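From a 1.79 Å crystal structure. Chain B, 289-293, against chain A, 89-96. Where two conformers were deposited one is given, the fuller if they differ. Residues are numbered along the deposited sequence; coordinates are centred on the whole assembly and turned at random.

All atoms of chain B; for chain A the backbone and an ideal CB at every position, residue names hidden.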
# COMPACT_ATOMS: atom_id res chain seq x y z
N ARG B 289 10.68 -5.05 -19.22
CA ARG B 289 10.97 -3.64 -18.95
C ARG B 289 11.49 -3.42 -17.53
O ARG B 289 12.09 -2.38 -17.24
CB ARG B 289 9.72 -2.78 -19.16
CG ARG B 289 9.22 -2.72 -20.59
CD ARG B 289 8.19 -1.60 -20.75
NE ARG B 289 7.10 -1.72 -19.79
CZ ARG B 289 6.01 -2.47 -19.99
NH1 ARG B 289 5.89 -3.16 -21.12
NH2 ARG B 289 5.06 -2.52 -19.08
N PHE B 290 11.25 -4.39 -16.66
CA PHE B 290 11.59 -4.24 -15.25
C PHE B 290 12.87 -4.99 -14.89
O PHE B 290 13.49 -5.62 -15.75
CB PHE B 290 10.40 -4.68 -14.37
CG PHE B 290 9.15 -3.86 -14.62
CD1 PHE B 290 8.50 -3.91 -15.84
CD2 PHE B 290 8.63 -3.06 -13.62
CE1 PHE B 290 7.36 -3.16 -16.07
CE2 PHE B 290 7.48 -2.32 -13.85
CZ PHE B 290 6.85 -2.36 -15.08
N ALA B 291 13.26 -4.93 -13.62
CA ALA B 291 14.59 -5.37 -13.22
C ALA B 291 14.62 -6.64 -12.36
O ALA B 291 15.59 -6.88 -11.64
CB ALA B 291 15.32 -4.22 -12.49
N TYR B 292 13.56 -7.44 -12.41
CA TYR B 292 13.54 -8.71 -11.68
C TYR B 292 14.62 -9.65 -12.22
O TYR B 292 14.74 -9.84 -13.43
CB TYR B 292 12.19 -9.41 -11.79
CG TYR B 292 11.07 -8.85 -10.94
CD1 TYR B 292 11.13 -7.57 -10.40
CD2 TYR B 292 9.95 -9.63 -10.67
CE1 TYR B 292 10.10 -7.07 -9.64
CE2 TYR B 292 8.92 -9.14 -9.90
CZ TYR B 292 8.99 -7.86 -9.38
OH TYR B 292 7.95 -7.38 -8.62
N SER B 293 15.38 -10.25 -11.31
CA SER B 293 16.37 -11.26 -11.69
C SER B 293 15.68 -12.57 -12.05
O SER B 293 14.53 -12.80 -11.67
CB SER B 293 17.33 -11.50 -10.53
OG SER B 293 16.68 -12.22 -9.51
N UNK A 89 1.73 3.49 -9.93
CA UNK A 89 1.34 2.09 -9.82
C UNK A 89 2.42 1.15 -10.31
O UNK A 89 3.01 0.39 -9.53
CB UNK A 89 0.05 1.84 -10.60
N UNK A 90 2.68 1.20 -11.62
CA UNK A 90 3.67 0.32 -12.25
C UNK A 90 5.09 0.71 -11.92
O UNK A 90 5.93 -0.15 -11.67
CB UNK A 90 3.49 0.32 -13.77
N UNK A 91 5.38 2.01 -11.94
CA UNK A 91 6.76 2.46 -11.83
C UNK A 91 7.31 2.20 -10.44
O UNK A 91 8.52 2.23 -10.22
CB UNK A 91 6.87 3.95 -12.17
N UNK A 92 6.43 1.92 -9.50
CA UNK A 92 6.88 1.64 -8.15
C UNK A 92 7.65 0.32 -8.14
O UNK A 92 8.38 0.05 -7.21
CB UNK A 92 5.70 1.59 -7.18
N UNK A 93 7.47 -0.48 -9.20
CA UNK A 93 8.15 -1.77 -9.31
C UNK A 93 9.60 -1.60 -9.79
O UNK A 93 10.44 -2.48 -9.59
CB UNK A 93 7.38 -2.69 -10.27
N UNK A 94 9.88 -0.47 -10.42
CA UNK A 94 11.22 -0.23 -10.94
C UNK A 94 12.11 0.36 -9.85
O UNK A 94 11.65 1.14 -9.02
CB UNK A 94 11.17 0.70 -12.15
N UNK A 95 13.40 -0.03 -9.86
CA UNK A 95 14.36 0.35 -8.82
C UNK A 95 15.08 1.68 -9.06
O UNK A 95 15.79 2.15 -8.18
CB UNK A 95 15.41 -0.76 -8.68
N UNK A 96 14.88 2.28 -10.23
CA UNK A 96 15.62 3.50 -10.57
C UNK A 96 14.80 4.78 -10.48
O UNK A 96 15.26 5.85 -10.87
CB UNK A 96 16.18 3.37 -11.99

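Position 89 has phi/psi of -49/-67, and nothing of chain B lies within 5.5 Å of its ideal CB. The neighbouring stretch therefore sets no preference, and many residues would fit; the deposited one is A:Gly89.

At position 90 the CA-to-CB bond points toward chain B, but the ideal CB is still 4.5 Å from B:Phe290 CZ. That tip is apolar and offers no donor or acceptor, so a small or medium side chain, polar or not, could pass beside it. The residue is A:Asn90, covered only lightly here. Its closer approach is made by the backbone: A:Asn90 O sits 3.4 Å from B:Phe290 CE2, near the ring plane, where the aromatic C-H edge presents slight positive charge to a carbonyl. The same oxygen accepts a hydrogen bond from the backbone N of 93 (N to O, 2.9 Å), part of the tight turn here.

Positions 91 and 92 point away from chain B, their ideal CB atoms having no neighbour within 5.5 Å, so the contact leaves their identity open. They are A:Ser91 and A:Ser92; A:Ser92 OG donates to A:Gly89 O at 2.9 Å, tying the turn back on itself.

Position 93 is the most informative. Its CB points toward chain B, 3.6 Å from B:Phe290 CD2 and 5.0 Å from B:Tyr292 OH, between two aromatic side chains. An aliphatic residue such as valine, leucine, isoleucine or methionine would suit. It is A:Ile93, with chi1 -55° (m), and its CG2 touches both rings: 3.5 Å from B:Phe290 CD2 and 3.6 Å from B:Tyr292 CE1. One methyl thus bridges the two aromatics.

Position 94 lies nearest in register, the CA of 94 being 5.9 Å from B:Phe290 CA. The CB points sideways, 4.8 Å from B:Phe290 CD2, so a longer side chain could turn across the ring; glutamine, methionine, lysine or arginine are all plausible. The deposited A:Gln94 does this with chi1 -73° (m) and chi2 136°, outside the usual wells. Its NE2 lies over one face of the ring, a close 2.9 Å from B:Phe290 CE2, while OE1 is hydrogen-bonded elsewhere in the structure.

Position 95, with phi -88°, faces B:Ala291, whose CB is 5.1 Å from the ideal CB. A compact apolar residue would suit, and this phi admits proline. It is A:Pro95, whose CG packs 3.7 Å from B:Ala291 CB.

Position 96 is out of reach of chain B, so its choice is unconstrained here; it is A:Asp96, whose carboxylate is hydrogen-bonded elsewhere in the structure.

Chain A (89-96) GNSSIQPD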
# COMPACT_ATOMS: atom_id res chain seq x y z
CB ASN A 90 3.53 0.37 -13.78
CG ASN A 90 2.42 -0.52 -14.31
OD1 ASN A 90 1.85 -0.25 -15.38
ND2 ASN A 90 2.12 -1.60 -13.59
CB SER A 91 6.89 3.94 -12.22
OG SER A 91 6.74 4.09 -13.62
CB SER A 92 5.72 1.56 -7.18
OG SER A 92 5.00 0.36 -7.36
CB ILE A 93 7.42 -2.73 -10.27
CG1 ILE A 93 5.96 -2.90 -9.85
CG2 ILE A 93 8.15 -4.09 -10.33
CD1 ILE A 93 5.78 -3.23 -8.40
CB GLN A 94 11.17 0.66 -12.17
CG GLN A 94 10.63 -0.05 -13.41
CD GLN A 94 9.64 0.81 -14.17
OE1 GLN A 94 9.73 2.03 -14.17
NE2 GLN A 94 8.68 0.16 -14.82
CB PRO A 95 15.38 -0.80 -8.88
CG PRO A 95 15.38 -1.18 -10.32
CD PRO A 95 13.96 -1.01 -10.80
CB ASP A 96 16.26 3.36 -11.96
CG ASP A 96 15.23 3.24 -13.07
OD1 ASP A 96 14.03 3.07 -12.75
OD2 ASP A 96 15.61 3.31 -14.26
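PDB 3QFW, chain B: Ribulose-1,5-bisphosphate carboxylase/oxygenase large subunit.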